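Local structure of putative pectin lyase (Geobacillus virus E2, 7CHU) at residues 200-205 against 223-228. The protein is a phage tailspike, a trimeric protein with a beta-helical body that probably recognises the host cell surface during invasion. Sequence-based numbering, arbitrary orientation.
Sequences LDFGVR and IGLYNT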
loop_
_atom_site.group_PDB
_atom_site.type_symbol
_atom_site.label_atom_id
_atom_site.label_comp_id
_atom_site.label_asym_id
_atom_site.label_seq_id
_atom_site.Cartn_x
_atom_site.Cartn_y
_atom_site.Cartn_z
ATOM N N LEU A 200 -13.930 -6.201 -5.353
ATOM C CA LEU A 200 -13.036 -6.904 -4.418
ATOM C C LEU A 200 -12.896 -8.371 -4.798
ATOM O O LEU A 200 -13.899 -9.078 -4.913
ATOM C CB LEU A 200 -13.551 -6.787 -2.970
ATOM C CG LEU A 200 -12.747 -7.529 -1.883
ATOM C CD1 LEU A 200 -11.321 -6.964 -1.765
ATOM C CD2 LEU A 200 -13.472 -7.485 -0.515
ATOM N N ASP A 201 -11.659 -8.847 -4.939
ATOM C CA ASP A 201 -11.370 -10.283 -5.072
ATOM C C ASP A 201 -12.284 -10.942 -6.114
ATOM O O ASP A 201 -13.176 -11.735 -5.802
ATOM C CB ASP A 201 -11.519 -10.985 -3.715
ATOM C CG ASP A 201 -10.480 -10.511 -2.682
ATOM O OD1 ASP A 201 -9.401 -9.993 -3.081
ATOM O OD2 ASP A 201 -10.755 -10.664 -1.461
ATOM N N PHE A 202 -12.086 -10.564 -7.363
ATOM C CA PHE A 202 -12.830 -11.203 -8.434
ATOM C C PHE A 202 -11.869 -11.515 -9.562
ATOM O O PHE A 202 -10.816 -10.888 -9.675
ATOM C CB PHE A 202 -14.020 -10.360 -8.904
ATOM C CG PHE A 202 -13.677 -9.205 -9.837
ATOM C CD1 PHE A 202 -13.169 -8.029 -9.351
ATOM C CD2 PHE A 202 -13.959 -9.282 -11.191
ATOM C CE1 PHE A 202 -12.907 -6.960 -10.199
ATOM C CE2 PHE A 202 -13.710 -8.217 -12.034
ATOM C CZ PHE A 202 -13.176 -7.049 -11.533
ATOM N N GLY A 203 -12.205 -12.533 -10.337
ATOM C CA GLY A 203 -11.329 -13.035 -11.390
ATOM C C GLY A 203 -11.952 -12.871 -12.757
ATOM O O GLY A 203 -13.175 -12.953 -12.907
ATOM N N VAL A 204 -11.112 -12.596 -13.751
ATOM C CA VAL A 204 -11.507 -12.548 -15.150
ATOM C C VAL A 204 -10.434 -13.299 -15.915
ATOM O O VAL A 204 -9.272 -12.869 -15.945
ATOM C CB VAL A 204 -11.659 -11.119 -15.680
ATOM C CG1 VAL A 204 -12.073 -11.155 -17.137
ATOM C CG2 VAL A 204 -12.715 -10.350 -14.884
ATOM N N ARG A 205 -10.798 -14.436 -16.502
ATOM C CA ARG A 205 -9.803 -15.335 -17.057
ATOM C C ARG A 205 -10.320 -15.961 -18.345
ATOM O O ARG A 205 -11.512 -16.232 -18.479
ATOM C CB ARG A 205 -9.424 -16.435 -16.052
ATOM C CG ARG A 205 -8.901 -15.906 -14.704
ATOM C CD ARG A 205 -8.575 -17.050 -13.729
ATOM N NE ARG A 205 -7.350 -17.730 -14.136
ATOM C CZ ARG A 205 -6.994 -18.953 -13.757
ATOM N NH1 ARG A 205 -7.775 -19.661 -12.938
ATOM N NH2 ARG A 205 -5.842 -19.462 -14.198
ATOM N N ILE A 223 -9.644 -4.059 -5.792
ATOM C CA ILE A 223 -8.727 -4.705 -4.861
ATOM C C ILE A 223 -8.702 -6.197 -5.156
ATOM O O ILE A 223 -9.755 -6.826 -5.233
ATOM C CB ILE A 223 -9.151 -4.430 -3.401
ATOM C CG1 ILE A 223 -9.250 -2.923 -3.143
ATOM C CG2 ILE A 223 -8.200 -5.102 -2.384
ATOM C CD1 ILE A 223 -9.897 -2.597 -1.784
ATOM N N GLY A 224 -7.505 -6.765 -5.313
ATOM C CA GLY A 224 -7.378 -8.212 -5.428
ATOM C C GLY A 224 -7.873 -8.827 -6.729
ATOM O O GLY A 224 -8.151 -10.044 -6.778
ATOM N N LEU A 225 -7.986 -8.036 -7.795
ATOM C CA LEU A 225 -8.365 -8.600 -9.090
ATOM C C LEU A 225 -7.331 -9.622 -9.554
ATOM O O LEU A 225 -6.118 -9.395 -9.454
ATOM C CB LEU A 225 -8.508 -7.492 -10.140
ATOM C CG LEU A 225 -8.540 -7.906 -11.622
ATOM C CD1 LEU A 225 -9.828 -8.651 -11.972
ATOM C CD2 LEU A 225 -8.363 -6.720 -12.562
ATOM N N TYR A 226 -7.819 -10.752 -10.063
ATOM C CA TYR A 226 -7.001 -11.801 -10.673
ATOM C C TYR A 226 -7.357 -11.845 -12.162
ATOM O O TYR A 226 -8.507 -12.114 -12.521
ATOM C CB TYR A 226 -7.283 -13.131 -9.990
ATOM C CG TYR A 226 -6.471 -14.324 -10.412
ATOM C CD1 TYR A 226 -5.102 -14.226 -10.634
ATOM C CD2 TYR A 226 -7.075 -15.571 -10.539
ATOM C CE1 TYR A 226 -4.342 -15.349 -10.988
ATOM C CE2 TYR A 226 -6.337 -16.691 -10.891
ATOM C CZ TYR A 226 -4.967 -16.577 -11.114
ATOM O OH TYR A 226 -4.231 -17.696 -11.471
ATOM N N ASN A 227 -6.377 -11.595 -13.028
ATOM C CA ASN A 227 -6.626 -11.339 -14.452
ATOM C C ASN A 227 -5.587 -12.127 -15.247
ATOM O O ASN A 227 -4.410 -11.747 -15.257
ATOM C CB ASN A 227 -6.553 -9.832 -14.721
ATOM C CG ASN A 227 -6.924 -9.458 -16.154
ATOM O OD1 ASN A 227 -6.255 -9.869 -17.096
ATOM N ND2 ASN A 227 -7.972 -8.649 -16.315
ATOM N N THR A 228 -5.984 -13.255 -15.849
ATOM C CA THR A 228 -5.038 -14.092 -16.591
ATOM C C THR A 228 -5.647 -14.590 -17.897
ATOM O O THR A 228 -6.867 -14.701 -18.028
ATOM C CB THR A 228 -4.563 -15.334 -15.795
ATOM O OG1 THR A 228 -5.498 -16.411 -15.962
ATOM C CG2 THR A 228 -4.441 -15.022 -14.316
#
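Arg205 sends its NE hydrogen almost straight (176°) to Thr228 OG1, 2.9 Å away and lying in the guanidinium plane. The two side chains run side by side from neighbouring parallel strands, which belong to successive coils of the right-handed parallel beta-helix expected of a pectate-lyase-like tailspike. A bend at chi3 (73°) places NE, and one face of the guanidinium then rests over Tyr226 CE2, with the group and the phenol ring inclined 39° to each other. Tyr226 leans against Leu196 of a second subunit, and Arg205 NH1 has a weak hydrogen bond to Asn107 of that subunit, so this side of the coil faces the trimer partner.

The backbone ladder holds the coils in register. The Tyr226 backbone is held on both its N and its O: N donates to Phe202 O at 3.0 Å, and O accepts from Val204 N. The last backbone bond of the ladder, Thr228 N to Val204 O, is weak at 3.3 Å. At the other end the chain turns a corner at Asp201, whose N donates to Ile223 O at 2.8 Å. Just before this corner, Leu200 CD1 touches Ile223 CG2 across the coils. Gly224, with positive phi, brings its CA within 3.6 Å of Asp201 OD1. The Asp201 carboxylate itself is engaged by Lys176 through OD2 and by Arg198 of the second subunit through OD1.

Asn227, on the Val204 face, keeps its amide bonded to Asn230, Asn263 and Gly239. Phe202, Val204 and Leu225 meet through apolar atoms. Leu225 CD1 makes a CH-pi contact over one face of Phe202, 3.9 Å from the ring centroid and displaced toward CZ.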